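Local coordinates for protein dihydroorotate dehydrogenase (Schistosoma mansoni, PDB 6UY4) that probably catalyses the FMN-dependent oxidation of (S)-dihydroorotate to orotate with a quinone as electron acceptor, a step of de novo pyrimidine biosynthesis, at residues K317-T322 and I326-V331; L240-D245 and Q249-I254; F61-Q66 and Q360-A365; N51-L56 and A90-D95. All coordinates share one frame; numbering follows the deposited sequence.

All four contacts belong to an FMN-binding TIM barrel and the helices at its quinone end. Along the chain, contact 4 closes before contact 2 opens, and contact 2 closes before contact 1. Contact 3 crosses contact 4 and encloses contacts 1 and 2. Contacts 1 and 2 have centres about 11 Å apart. They touch through helices 305-321 and 248-259 and reach the same parallel sheet. Contacts 3 and 4, centres about 14 Å apart, both touch the inhibitor. Contacts 2 and 4 lie on opposite sides of the chain's centre, yet both touch FMN. FMN is therefore touched from both the strand 238-242 side and the loop 90-95 side.

Contact 1 of 4, residues K317-T322 and I326-V331; sequences KVSALT and IPLIGV
Ile-326 meets Thr-322 across the short turn between helix 305-321 and strand 328-331. Ile-326 CG1 lies 4.4 Å from CG2 of Thr-322, so the two groups touch only loosely. Thr-322 CA and Ile-326 CA are 7.0 Å apart. The hydroxyl of Thr-322 is tied back to the helix, and its methyl CG2 faces Ile-326. Thr-322 OG1 donates to Val-318 O over 3.2 Å. The bond bends away from the C=O direction, with an angle of 131° at the oxygen, and the donor is tilted 27° from the carbonyl plane. The backbone N of Thr-322 donates to the same oxygen, so Val-318 O accepts two bonds from one residue. CB of Pro-327 points away from the helix, and the residue rests on Phe-78. This helix-to-strand return is the second half of a beta-alpha-beta crossover of the TIM barrel. The crossover leaves strand 267-270, passes an insertion and helix 305-321, and returns in strand 328-331, parallel and next to strand 267-270. Leu-328, the first residue of the strand, contributes the largest share of the packing. Its CG is anti to the carbonyl carbon (chi1 -57°), and the two branches part beneath the helix. Leu-328 CD1 lies 3.7 Å from both CB and CA of Ser-319. Leu-328 CD2 is 4.4 Å from Val-318 CG1. Met-268 of the adjacent strand also touches Leu-328. Ile-329 packs within the sheet against Ile-269 and Leu-350. Val-331, farther along the strand, touches FMN.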
# COMPACT_ATOMS: atom_id res chain seq x y z
N LYS A 317 7.65 15.97 5.55
CA LYS A 317 9.09 16.00 5.81
C LYS A 317 9.87 15.49 4.61
O LYS A 317 10.82 16.15 4.15
CB LYS A 317 9.42 15.18 7.05
CG LYS A 317 9.00 15.82 8.37
CD LYS A 317 9.47 14.97 9.55
CE LYS A 317 9.12 15.63 10.88
N VAL A 318 9.49 14.32 4.08
CA VAL A 318 10.23 13.72 2.97
C VAL A 318 10.19 14.63 1.75
O VAL A 318 11.19 14.79 1.04
CB VAL A 318 9.67 12.32 2.66
CG1 VAL A 318 10.33 11.74 1.42
CG2 VAL A 318 9.87 11.40 3.85
N SER A 319 9.03 15.24 1.48
CA SER A 319 8.92 16.15 0.34
C SER A 319 9.87 17.33 0.48
O SER A 319 10.34 17.87 -0.53
CB SER A 319 7.48 16.65 0.20
OG SER A 319 7.33 17.44 -0.97
N ALA A 320 10.18 17.75 1.71
CA ALA A 320 11.14 18.82 1.91
C ALA A 320 12.57 18.34 1.74
O ALA A 320 13.42 19.07 1.22
CB ALA A 320 10.95 19.44 3.30
N LEU A 321 12.86 17.10 2.15
CA LEU A 321 14.22 16.58 2.04
C LEU A 321 14.57 16.27 0.59
O LEU A 321 15.72 16.46 0.17
CB LEU A 321 14.37 15.33 2.91
CG LEU A 321 14.10 15.52 4.40
CD1 LEU A 321 14.26 14.21 5.15
CD2 LEU A 321 15.01 16.59 4.98
N THR A 322 13.60 15.80 -0.20
CA THR A 322 13.84 15.51 -1.60
C THR A 322 13.82 16.76 -2.48
O THR A 322 14.21 16.68 -3.65
CB THR A 322 12.80 14.52 -2.13
OG1 THR A 322 11.50 15.12 -2.09
CG2 THR A 322 12.81 13.25 -1.31
N ILE A 326 11.59 13.76 -6.78
CA ILE A 326 10.96 12.51 -7.21
C ILE A 326 9.49 12.51 -6.81
O ILE A 326 9.12 13.13 -5.80
CB ILE A 326 11.69 11.29 -6.63
CG1 ILE A 326 11.77 11.38 -5.10
CG2 ILE A 326 13.08 11.16 -7.23
CD1 ILE A 326 12.43 10.19 -4.45
N PRO A 327 8.62 11.86 -7.58
CA PRO A 327 7.20 11.80 -7.21
C PRO A 327 7.00 11.05 -5.90
O PRO A 327 7.76 10.15 -5.54
CB PRO A 327 6.55 11.05 -8.38
CG PRO A 327 7.49 11.26 -9.52
CD PRO A 327 8.86 11.29 -8.92
N LEU A 328 5.95 11.43 -5.18
CA LEU A 328 5.60 10.83 -3.90
C LEU A 328 4.15 10.36 -3.93
O LEU A 328 3.30 10.95 -4.60
CB LEU A 328 5.81 11.81 -2.74
CG LEU A 328 7.21 12.38 -2.60
CD1 LEU A 328 7.26 13.37 -1.45
CD2 LEU A 328 8.23 11.27 -2.41
N ILE A 329 3.89 9.28 -3.20
CA ILE A 329 2.55 8.71 -3.09
C ILE A 329 2.15 8.77 -1.63
O ILE A 329 2.69 8.04 -0.79
CB ILE A 329 2.49 7.27 -3.62
CG1 ILE A 329 2.85 7.23 -5.10
CG2 ILE A 329 1.11 6.68 -3.40
CD1 ILE A 329 2.70 5.86 -5.74
N GLY A 330 1.20 9.66 -1.31
CA GLY A 330 0.72 9.78 0.05
C GLY A 330 -0.30 8.72 0.41
O GLY A 330 -1.36 8.63 -0.21
N VAL A 331 0.02 7.89 1.40
CA VAL A 331 -0.84 6.80 1.82
C VAL A 331 -0.99 6.86 3.33
O VAL A 331 -0.04 7.19 4.05
CB VAL A 331 -0.29 5.42 1.39
CG1 VAL A 331 -1.38 4.37 1.46
CG2 VAL A 331 0.30 5.48 -0.00

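Contact 2 of 4, residues L240-D245 and Q249-I254; sequences LKISPD and QNLKDI. With FMN (flavin mononucleotide), chain G.
Ile-242 joins the strand to the helix, packing on both Leu-251 and Ile-254. From CB, which points at the helix, the side chain divides. Ile-242 CG2 meets CG2 of Ile-254 at 4.0 Å. CG1 takes the position between the backbone N and the carbonyl carbon (chi1 69°) and carries CD1 on to Leu-251. There Ile-242 CD1 comes 3.6 Å from Leu-251 CD1, the two side chains crossing at about a right angle. Ile-242 CD1 also lies 4.0 Å from Val-318 CG2, on helix 305-321. Strand 238-242 and helix 248-259 open a beta-alpha-beta unit of the TIM barrel that returns through strand 267-270. Strand 240-242 and helix 249-254 run almost exactly antiparallel, at 176°, with axes 11.4 Å apart at their closest. Leu-240, two residues earlier, adds CD2 against Ile-254 CG2 at 4.3 Å. Lys-241, between Leu-240 and Ile-242, sends its side chain to the other face of the strand. The chain is fully extended and brings NZ to the flavin. Lys-241 NZ donates hydrogen bonds to FMN O2, N1 and O3', the last at 3.0 Å, and a weak one to O2'. Its charge would probably favour negative charge at the N1-C2=O2 edge of the flavin.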
# COMPACT_ATOMS: atom_id res chain seq x y z
N LEU A 240 10.18 3.28 -3.39
CA LEU A 240 10.58 2.86 -2.06
C LEU A 240 9.49 3.27 -1.07
O LEU A 240 9.19 4.46 -0.94
CB LEU A 240 11.92 3.47 -1.67
CG LEU A 240 12.79 2.64 -0.73
CD1 LEU A 240 13.09 1.28 -1.34
CD2 LEU A 240 14.08 3.38 -0.40
N LYS A 241 8.91 2.29 -0.39
CA LYS A 241 7.84 2.53 0.58
C LYS A 241 8.42 2.45 1.98
O LYS A 241 9.02 1.44 2.36
CB LYS A 241 6.71 1.52 0.39
CG LYS A 241 5.50 1.77 1.26
CD LYS A 241 4.36 0.84 0.88
CE LYS A 241 3.12 1.10 1.72
NZ LYS A 241 1.99 0.22 1.31
N ILE A 242 8.23 3.51 2.76
CA ILE A 242 8.84 3.63 4.08
C ILE A 242 7.75 3.63 5.14
O ILE A 242 6.55 3.68 4.84
CB ILE A 242 9.72 4.89 4.20
CG1 ILE A 242 8.85 6.15 4.18
CG2 ILE A 242 10.75 4.93 3.07
CD1 ILE A 242 9.62 7.43 4.39
N SER A 243 8.17 3.59 6.40
CA SER A 243 7.41 3.60 7.63
C SER A 243 7.35 5.01 8.21
O SER A 243 8.32 5.76 8.11
CB SER A 243 8.04 2.66 8.66
OG SER A 243 7.37 2.73 9.91
N PRO A 244 6.22 5.39 8.82
CA PRO A 244 6.12 6.72 9.43
C PRO A 244 6.79 6.83 10.79
O PRO A 244 6.77 7.92 11.38
CB PRO A 244 4.61 6.92 9.55
CG PRO A 244 4.08 5.54 9.74
CD PRO A 244 4.96 4.64 8.92
N ASP A 245 7.37 5.75 11.30
CA ASP A 245 7.96 5.73 12.63
C ASP A 245 9.46 6.00 12.62
O ASP A 245 10.09 5.94 13.68
CB ASP A 245 7.68 4.39 13.31
CG ASP A 245 6.20 4.09 13.39
OD1 ASP A 245 5.40 5.04 13.51
OD2 ASP A 245 5.83 2.90 13.33
N GLN A 249 16.75 11.54 11.79
CA GLN A 249 18.04 11.24 11.19
C GLN A 249 17.94 10.08 10.20
O GLN A 249 18.45 10.17 9.08
CB GLN A 249 19.07 10.93 12.28
CG GLN A 249 20.49 10.80 11.75
CD GLN A 249 20.92 12.03 10.97
OE1 GLN A 249 21.37 11.93 9.82
NE2 GLN A 249 20.79 13.20 11.58
N ASN A 250 17.28 8.99 10.60
CA ASN A 250 17.12 7.86 9.69
C ASN A 250 16.28 8.24 8.48
O ASN A 250 16.53 7.74 7.37
CB ASN A 250 16.50 6.67 10.42
CG ASN A 250 17.48 5.99 11.36
OD1 ASN A 250 18.68 5.95 11.10
ND2 ASN A 250 16.97 5.46 12.46
N LEU A 251 15.29 9.11 8.66
CA LEU A 251 14.50 9.58 7.54
C LEU A 251 15.37 10.33 6.54
O LEU A 251 15.21 10.17 5.32
CB LEU A 251 13.36 10.47 8.04
CG LEU A 251 12.20 10.76 7.10
CD1 LEU A 251 11.49 9.47 6.73
CD2 LEU A 251 11.23 11.74 7.74
N LYS A 252 16.30 11.15 7.03
CA LYS A 252 17.21 11.86 6.14
C LYS A 252 18.15 10.89 5.44
O LYS A 252 18.48 11.08 4.26
CB LYS A 252 18.01 12.90 6.93
CG LYS A 252 17.16 14.01 7.52
CD LYS A 252 18.00 14.96 8.37
CE LYS A 252 17.15 16.06 8.97
NZ LYS A 252 17.96 17.01 9.78
N ASP A 253 18.60 9.85 6.15
CA ASP A 253 19.49 8.86 5.54
C ASP A 253 18.80 8.12 4.40
O ASP A 253 19.41 7.88 3.35
CB ASP A 253 19.99 7.88 6.60
CG ASP A 253 20.93 8.53 7.59
OD1 ASP A 253 21.25 9.72 7.42
OD2 ASP A 253 21.35 7.84 8.55
N ILE A 254 17.53 7.74 4.59
CA ILE A 254 16.79 7.06 3.54
C ILE A 254 16.67 7.95 2.31
O ILE A 254 16.88 7.51 1.18
CB ILE A 254 15.41 6.61 4.05
CG1 ILE A 254 15.56 5.58 5.17
CG2 ILE A 254 14.57 6.05 2.92
CD1 ILE A 254 14.25 5.14 5.78
N1 FMN G . 1.52 -2.59 2.75
C2 FMN G . 2.48 -3.19 1.95
O2 FMN G . 3.37 -2.50 1.45
N3 FMN G . 2.43 -4.54 1.70
C4 FMN G . 1.42 -5.31 2.25
O4 FMN G . 1.38 -6.52 2.02
C4A FMN G . 0.46 -4.72 3.05
N5 FMN G . -0.55 -5.48 3.61
C5A FMN G . -1.50 -4.89 4.41
C6 FMN G . -2.52 -5.67 4.96
C7 FMN G . -3.48 -5.09 5.77
C7M FMN G . -4.57 -5.93 6.36
C8 FMN G . -3.44 -3.72 6.02
C8M FMN G . -4.48 -3.08 6.89
C9 FMN G . -2.42 -2.94 5.47
C9A FMN G . -1.45 -3.53 4.66
N10 FMN G . -0.44 -2.76 4.10
C10 FMN G . 0.51 -3.35 3.30
C1' FMN G . -0.36 -1.29 4.36
C2' FMN G . -1.20 -0.52 3.34
O2' FMN G . -0.80 -0.87 2.04
C3' FMN G . -1.02 0.99 3.52
O3' FMN G . 0.35 1.30 3.53
C4' FMN G . -1.66 1.50 4.81
O4' FMN G . -2.69 0.63 5.24
C5' FMN G . -2.25 2.87 4.55
O5' FMN G . -3.07 3.28 5.61
P FMN G . -4.64 3.47 5.34
O1P FMN G . -5.28 3.98 6.61
O2P FMN G . -4.86 4.45 4.20
O3P FMN G . -5.24 2.13 4.98

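Contact 3 of 4, residues F61-Q66 and Q360-A365; sequences FIPHKQ and QGPPVA. With QLA (2-[(4-fluorophenyl)amino]-3-hydroxynaphthalene-1,4-dione), chain B.
Pro-63 and Pro-362 meet as two five-membered rings, one set askew to the other. CD of Pro-63 touches CG of Pro-362 at 3.9 Å and its CB at 4.2 Å. Both residues have CB directed toward the opposite segment. Ile-62 reaches the same ring carbon with CG1, 4.3 Å from Pro-362 CG. Its CG1 is anti to the backbone N (chi1 -177°), which carries the branch to the proline. The contact is wholly apolar. Pro-362 also borders the inhibitor. Pro-362 CD is 3.2 Å and Pro-362 CG 3.8 Å from the fluorine F1 of QLA, so the ring touches Pro-63 on one hand and the fluorophenyl end of the ligand on the other. Gly-361 CA is 4.0 Å from the same fluorine. Gly-361 has positive phi, and it leaves helix 355-360 to begin a type I beta turn ending at Val-364. That turn leads into the last helix, 364-376. The loop 61-66, which follows helix 46-58, is thus laid against the link between the two final helices. Tyr-31 of helix 29-42 touches both prolines, and Ala-105 of helix 99-105 touches Ile-62.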
# COMPACT_ATOMS: atom_id res chain seq x y z
N PHE A 61 -18.49 -9.20 -9.37
CA PHE A 61 -19.57 -8.79 -8.47
C PHE A 61 -19.10 -7.60 -7.65
O PHE A 61 -18.75 -7.70 -6.47
CB PHE A 61 -19.99 -9.95 -7.57
CG PHE A 61 -20.67 -11.07 -8.31
CD1 PHE A 61 -19.96 -12.18 -8.73
CD2 PHE A 61 -22.03 -11.01 -8.58
CE1 PHE A 61 -20.59 -13.21 -9.41
CE2 PHE A 61 -22.66 -12.04 -9.25
CZ PHE A 61 -21.94 -13.14 -9.67
N ILE A 62 -19.10 -6.43 -8.30
CA ILE A 62 -18.63 -5.19 -7.68
C ILE A 62 -19.16 -4.03 -8.51
O ILE A 62 -19.18 -4.10 -9.74
CB ILE A 62 -17.09 -5.18 -7.57
CG1 ILE A 62 -16.60 -3.92 -6.87
CG2 ILE A 62 -16.44 -5.33 -8.95
CD1 ILE A 62 -15.14 -3.98 -6.48
N PRO A 63 -19.63 -2.95 -7.88
CA PRO A 63 -20.13 -1.80 -8.64
C PRO A 63 -19.04 -1.17 -9.49
O PRO A 63 -17.99 -0.76 -8.99
CB PRO A 63 -20.63 -0.84 -7.56
CG PRO A 63 -20.92 -1.72 -6.39
CD PRO A 63 -19.90 -2.81 -6.44
N HIS A 64 -19.29 -1.09 -10.80
CA HIS A 64 -18.35 -0.48 -11.72
C HIS A 64 -18.55 1.03 -11.76
O HIS A 64 -19.59 1.56 -11.38
CB HIS A 64 -18.50 -1.08 -13.12
CG HIS A 64 -18.15 -2.53 -13.20
ND1 HIS A 64 -18.43 -3.31 -14.30
CD2 HIS A 64 -17.54 -3.35 -12.31
CE1 HIS A 64 -18.01 -4.54 -14.09
NE2 HIS A 64 -17.46 -4.60 -12.89
N LYS A 65 -17.52 1.73 -12.24
CA LYS A 65 -17.55 3.18 -12.37
C LYS A 65 -16.93 3.58 -13.70
O LYS A 65 -15.97 2.95 -14.16
CB LYS A 65 -16.81 3.86 -11.22
CG LYS A 65 -17.60 3.95 -9.92
CD LYS A 65 -18.75 4.94 -10.04
CE LYS A 65 -19.47 5.11 -8.71
N GLN A 66 -17.48 4.62 -14.31
CA GLN A 66 -17.00 5.09 -15.60
C GLN A 66 -15.70 5.87 -15.45
O GLN A 66 -15.56 6.71 -14.55
CB GLN A 66 -18.05 5.96 -16.28
CG GLN A 66 -19.12 5.19 -17.03
CD GLN A 66 -18.61 4.58 -18.33
OE1 GLN A 66 -17.54 4.96 -18.82
NE2 GLN A 66 -19.36 3.64 -18.88
N GLN A 360 -16.01 2.10 4.05
CA GLN A 360 -16.87 2.86 3.15
C GLN A 360 -17.23 2.12 1.87
O GLN A 360 -18.13 2.57 1.15
CB GLN A 360 -16.22 4.20 2.79
CG GLN A 360 -15.88 5.07 3.99
CD GLN A 360 -15.42 6.46 3.61
OE1 GLN A 360 -15.62 6.89 2.47
NE2 GLN A 360 -14.80 7.16 4.55
N GLY A 361 -16.56 1.01 1.55
CA GLY A 361 -16.93 0.20 0.41
C GLY A 361 -16.41 0.73 -0.91
O GLY A 361 -15.55 1.61 -0.96
N PRO A 362 -16.92 0.17 -2.01
CA PRO A 362 -16.46 0.57 -3.35
C PRO A 362 -16.60 2.06 -3.62
O PRO A 362 -15.68 2.65 -4.22
CB PRO A 362 -17.35 -0.26 -4.29
CG PRO A 362 -17.68 -1.46 -3.49
CD PRO A 362 -17.81 -1.01 -2.06
N PRO A 363 -17.71 2.72 -3.26
CA PRO A 363 -17.85 4.14 -3.61
C PRO A 363 -16.73 5.03 -3.09
O PRO A 363 -16.58 6.16 -3.59
CB PRO A 363 -19.20 4.53 -2.99
CG PRO A 363 -19.97 3.28 -2.94
CD PRO A 363 -18.94 2.22 -2.62
N VAL A 364 -15.91 4.57 -2.14
CA VAL A 364 -14.85 5.39 -1.58
C VAL A 364 -13.85 5.83 -2.65
O VAL A 364 -13.18 6.86 -2.49
CB VAL A 364 -14.12 4.65 -0.44
CG1 VAL A 364 -13.15 3.62 -0.99
CG2 VAL A 364 -13.41 5.63 0.48
N ALA A 365 -13.75 5.09 -3.76
CA ALA A 365 -12.81 5.44 -4.81
C ALA A 365 -13.21 6.75 -5.49
O ALA A 365 -12.41 7.69 -5.57
CB ALA A 365 -12.71 4.30 -5.83
C1 QLA B . -11.46 -6.48 4.07
O1 QLA B . -10.58 -6.58 3.23
C2 QLA B . -12.89 -6.56 3.62
O2 QLA B . -13.08 -6.82 2.33
C3 QLA B . -13.94 -6.35 4.54
O3 QLA B . -14.57 -6.24 6.84
C4 QLA B . -15.63 -5.54 2.92
C5 QLA B . -14.93 -4.44 2.44
C6 QLA B . -15.34 -3.79 1.28
C7 QLA B . -16.43 -4.27 0.61
C8 QLA B . -17.14 -5.36 1.04
C9 QLA B . -16.73 -6.00 2.20
C10 QLA B . -13.62 -6.28 6.01
C11 QLA B . -12.21 -6.21 6.44
C12 QLA B . -11.92 -6.04 7.78
C13 QLA B . -10.60 -5.96 8.20
C14 QLA B . -9.57 -6.06 7.27
C15 QLA B . -9.85 -6.23 5.93
C16 QLA B . -11.18 -6.30 5.50
F1 QLA B . -16.83 -3.65 -0.52
N1 QLA B . -15.20 -6.20 4.10

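Contact 4 of 4, residues N51-L56 and A90-D95; sequences NLSVYL and AGFDKD. With FMN (flavin mononucleotide), chain G; QLA (2-[(4-fluorophenyl)amino]-3-hydroxynaphthalene-1,4-dione), chain B.
The quinone tunnel of class 2 dihydroorotate dehydrogenases lies between N-terminal helices and the FMN-binding barrel, and here helix 46-58 meets the loop after strand 86-88. Val-54 and Ser-53 of the helix pack on Phe-92 of that loop. The side chains of Val-54 and Phe-92 run alongside each other, pointing opposite ways. CG2 of Val-54 comes 4.1 Å from Phe-92 CE1 and 3.9 Å from Phe-92 O. Ser-53 OG lies 3.8 Å from CZ of the Phe-92 ring. Phe-92 CG is anti to the backbone N (chi1 -166°), which carries the ring toward the helix and the inhibitor. His-50 and Phe-357 make edge-to-face contacts with it, and these should hold its rotation. The inhibitor occupies the tunnel beside these residues, with QLA O1 3.3 Å from Phe-92 CE2. Ser-53 OG faces the inhibitor hydroxyl O2, but the modelled separation is too short to be trusted. Ser-53 OG also has the backbone oxygens of Ala-49 and His-50 within hydrogen-bonding range. On the flavin side, Ala-90 O accepts a hydrogen bond from the ribityl hydroxyl O2' of FMN. Ala-90 CB rests 3.8 Å from C2 of the FMN isoalloxazine. Lys-94 bends at chi4 (-64°) and sets NZ 3.5 Å from FMN N5 and 3.6 Å from FMN O4.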
# COMPACT_ATOMS: atom_id res chain seq x y z
N ASN A 51 -11.15 -12.18 2.49
CA ASN A 51 -11.15 -13.22 1.47
C ASN A 51 -12.44 -13.22 0.67
O ASN A 51 -12.44 -13.49 -0.54
CB ASN A 51 -10.92 -14.59 2.11
CG ASN A 51 -9.58 -14.69 2.81
OD1 ASN A 51 -8.59 -14.11 2.36
ND2 ASN A 51 -9.54 -15.43 3.91
N LEU A 52 -13.56 -12.92 1.33
CA LEU A 52 -14.85 -12.96 0.64
C LEU A 52 -14.98 -11.82 -0.36
O LEU A 52 -15.47 -12.03 -1.48
CB LEU A 52 -15.99 -12.91 1.66
CG LEU A 52 -17.38 -13.22 1.12
CD1 LEU A 52 -17.41 -14.62 0.52
CD2 LEU A 52 -18.43 -13.08 2.21
N SER A 53 -14.54 -10.62 0.01
CA SER A 53 -14.64 -9.49 -0.91
C SER A 53 -13.68 -9.63 -2.08
O SER A 53 -14.01 -9.23 -3.21
CB SER A 53 -14.38 -8.18 -0.16
OG SER A 53 -13.10 -8.19 0.46
N VAL A 54 -12.50 -10.20 -1.85
CA VAL A 54 -11.59 -10.50 -2.96
C VAL A 54 -12.22 -11.54 -3.88
O VAL A 54 -12.10 -11.46 -5.11
CB VAL A 54 -10.23 -10.97 -2.42
CG1 VAL A 54 -9.33 -11.43 -3.56
CG2 VAL A 54 -9.55 -9.85 -1.64
N TYR A 55 -12.90 -12.54 -3.30
CA TYR A 55 -13.59 -13.54 -4.10
C TYR A 55 -14.68 -12.90 -4.96
O TYR A 55 -14.88 -13.29 -6.11
CB TYR A 55 -14.18 -14.61 -3.19
CG TYR A 55 -14.93 -15.71 -3.91
CD1 TYR A 55 -14.27 -16.82 -4.41
CD2 TYR A 55 -16.31 -15.64 -4.08
CE1 TYR A 55 -14.95 -17.83 -5.07
CE2 TYR A 55 -17.00 -16.64 -4.74
CZ TYR A 55 -16.32 -17.73 -5.23
OH TYR A 55 -17.00 -18.73 -5.88
N LEU A 56 -15.38 -11.90 -4.41
CA LEU A 56 -16.44 -11.25 -5.17
C LEU A 56 -15.86 -10.37 -6.28
O LEU A 56 -16.34 -10.40 -7.42
CB LEU A 56 -17.32 -10.42 -4.24
CG LEU A 56 -18.13 -11.19 -3.20
CD1 LEU A 56 -18.95 -10.24 -2.34
CD2 LEU A 56 -19.02 -12.22 -3.87
N ALA A 90 -1.18 -1.34 -1.38
CA ALA A 90 -0.81 -2.75 -1.38
C ALA A 90 -1.41 -3.46 -0.17
O ALA A 90 -1.77 -2.85 0.83
CB ALA A 90 0.71 -2.90 -1.38
N GLY A 91 -1.52 -4.78 -0.29
CA GLY A 91 -2.01 -5.63 0.78
C GLY A 91 -3.43 -6.10 0.61
O GLY A 91 -3.84 -7.05 1.29
N PHE A 92 -4.21 -5.47 -0.26
CA PHE A 92 -5.58 -5.91 -0.50
C PHE A 92 -5.62 -7.02 -1.55
O PHE A 92 -6.09 -8.13 -1.28
CB PHE A 92 -6.46 -4.73 -0.93
CG PHE A 92 -7.93 -5.01 -0.87
CD1 PHE A 92 -8.60 -5.51 -1.97
CD2 PHE A 92 -8.64 -4.78 0.30
CE1 PHE A 92 -9.95 -5.77 -1.92
CE2 PHE A 92 -10.00 -5.05 0.36
CZ PHE A 92 -10.65 -5.54 -0.75
N ASP A 93 -5.11 -6.73 -2.75
CA ASP A 93 -4.97 -7.74 -3.79
C ASP A 93 -3.54 -8.30 -3.73
O ASP A 93 -2.69 -8.03 -4.57
CB ASP A 93 -5.30 -7.16 -5.15
CG ASP A 93 -5.50 -8.22 -6.21
OD1 ASP A 93 -5.58 -9.41 -5.84
OD2 ASP A 93 -5.59 -7.87 -7.40
N LYS A 94 -3.31 -9.10 -2.69
CA LYS A 94 -1.97 -9.65 -2.45
C LYS A 94 -1.52 -10.56 -3.58
O LYS A 94 -0.32 -10.66 -3.87
CB LYS A 94 -1.94 -10.41 -1.13
CG LYS A 94 -2.20 -9.57 0.11
CD LYS A 94 -2.35 -10.46 1.34
CE LYS A 94 -2.46 -9.64 2.61
NZ LYS A 94 -1.21 -8.87 2.88
N ASP A 95 -2.46 -11.25 -4.23
CA ASP A 95 -2.14 -12.28 -5.21
C ASP A 95 -2.57 -11.90 -6.63
O ASP A 95 -2.46 -12.74 -7.54
CB ASP A 95 -2.78 -13.60 -4.80
CG ASP A 95 -2.49 -13.96 -3.36
OD1 ASP A 95 -1.36 -13.73 -2.90
OD2 ASP A 95 -3.41 -14.47 -2.68
N1 FMN G . 1.52 -2.59 2.75
C2 FMN G . 2.48 -3.19 1.95
O2 FMN G . 3.37 -2.50 1.45
N3 FMN G . 2.43 -4.54 1.70
C4 FMN G . 1.42 -5.31 2.25
O4 FMN G . 1.38 -6.52 2.02
C4A FMN G . 0.46 -4.72 3.05
N5 FMN G . -0.55 -5.48 3.61
C5A FMN G . -1.50 -4.89 4.41
C6 FMN G . -2.52 -5.67 4.96
C7 FMN G . -3.48 -5.09 5.77
C7M FMN G . -4.57 -5.93 6.36
C8 FMN G . -3.44 -3.72 6.02
C8M FMN G . -4.48 -3.08 6.89
C9 FMN G . -2.42 -2.94 5.47
C9A FMN G . -1.45 -3.53 4.66
N10 FMN G . -0.44 -2.76 4.10
C10 FMN G . 0.51 -3.35 3.30
C1' FMN G . -0.36 -1.29 4.36
C2' FMN G . -1.20 -0.52 3.34
O2' FMN G . -0.80 -0.87 2.04
C3' FMN G . -1.02 0.99 3.52
O3' FMN G . 0.35 1.30 3.53
C4' FMN G . -1.66 1.50 4.81
O4' FMN G . -2.69 0.63 5.24
C5' FMN G . -2.25 2.87 4.55
O5' FMN G . -3.07 3.28 5.61
P FMN G . -4.64 3.47 5.34
O1P FMN G . -5.28 3.98 6.61
O2P FMN G . -4.86 4.45 4.20
O3P FMN G . -5.24 2.13 4.98
C1 QLA B . -11.46 -6.48 4.07
O1 QLA B . -10.58 -6.58 3.23
C2 QLA B . -12.89 -6.56 3.62
O2 QLA B . -13.08 -6.82 2.33
C3 QLA B . -13.94 -6.35 4.54
O3 QLA B . -14.57 -6.24 6.84
C4 QLA B . -15.63 -5.54 2.92
C5 QLA B . -14.93 -4.44 2.44
C6 QLA B . -15.34 -3.79 1.28
C7 QLA B . -16.43 -4.27 0.61
C8 QLA B . -17.14 -5.36 1.04
C9 QLA B . -16.73 -6.00 2.20
C10 QLA B . -13.62 -6.28 6.01
C11 QLA B . -12.21 -6.21 6.44
C12 QLA B . -11.92 -6.04 7.78
C13 QLA B . -10.60 -5.96 8.20
C14 QLA B . -9.57 -6.06 7.27
C15 QLA B . -9.85 -6.23 5.93
C16 QLA B . -11.18 -6.30 5.50
F1 QLA B . -16.83 -3.65 -0.52
N1 QLA B . -15.20 -6.20 4.10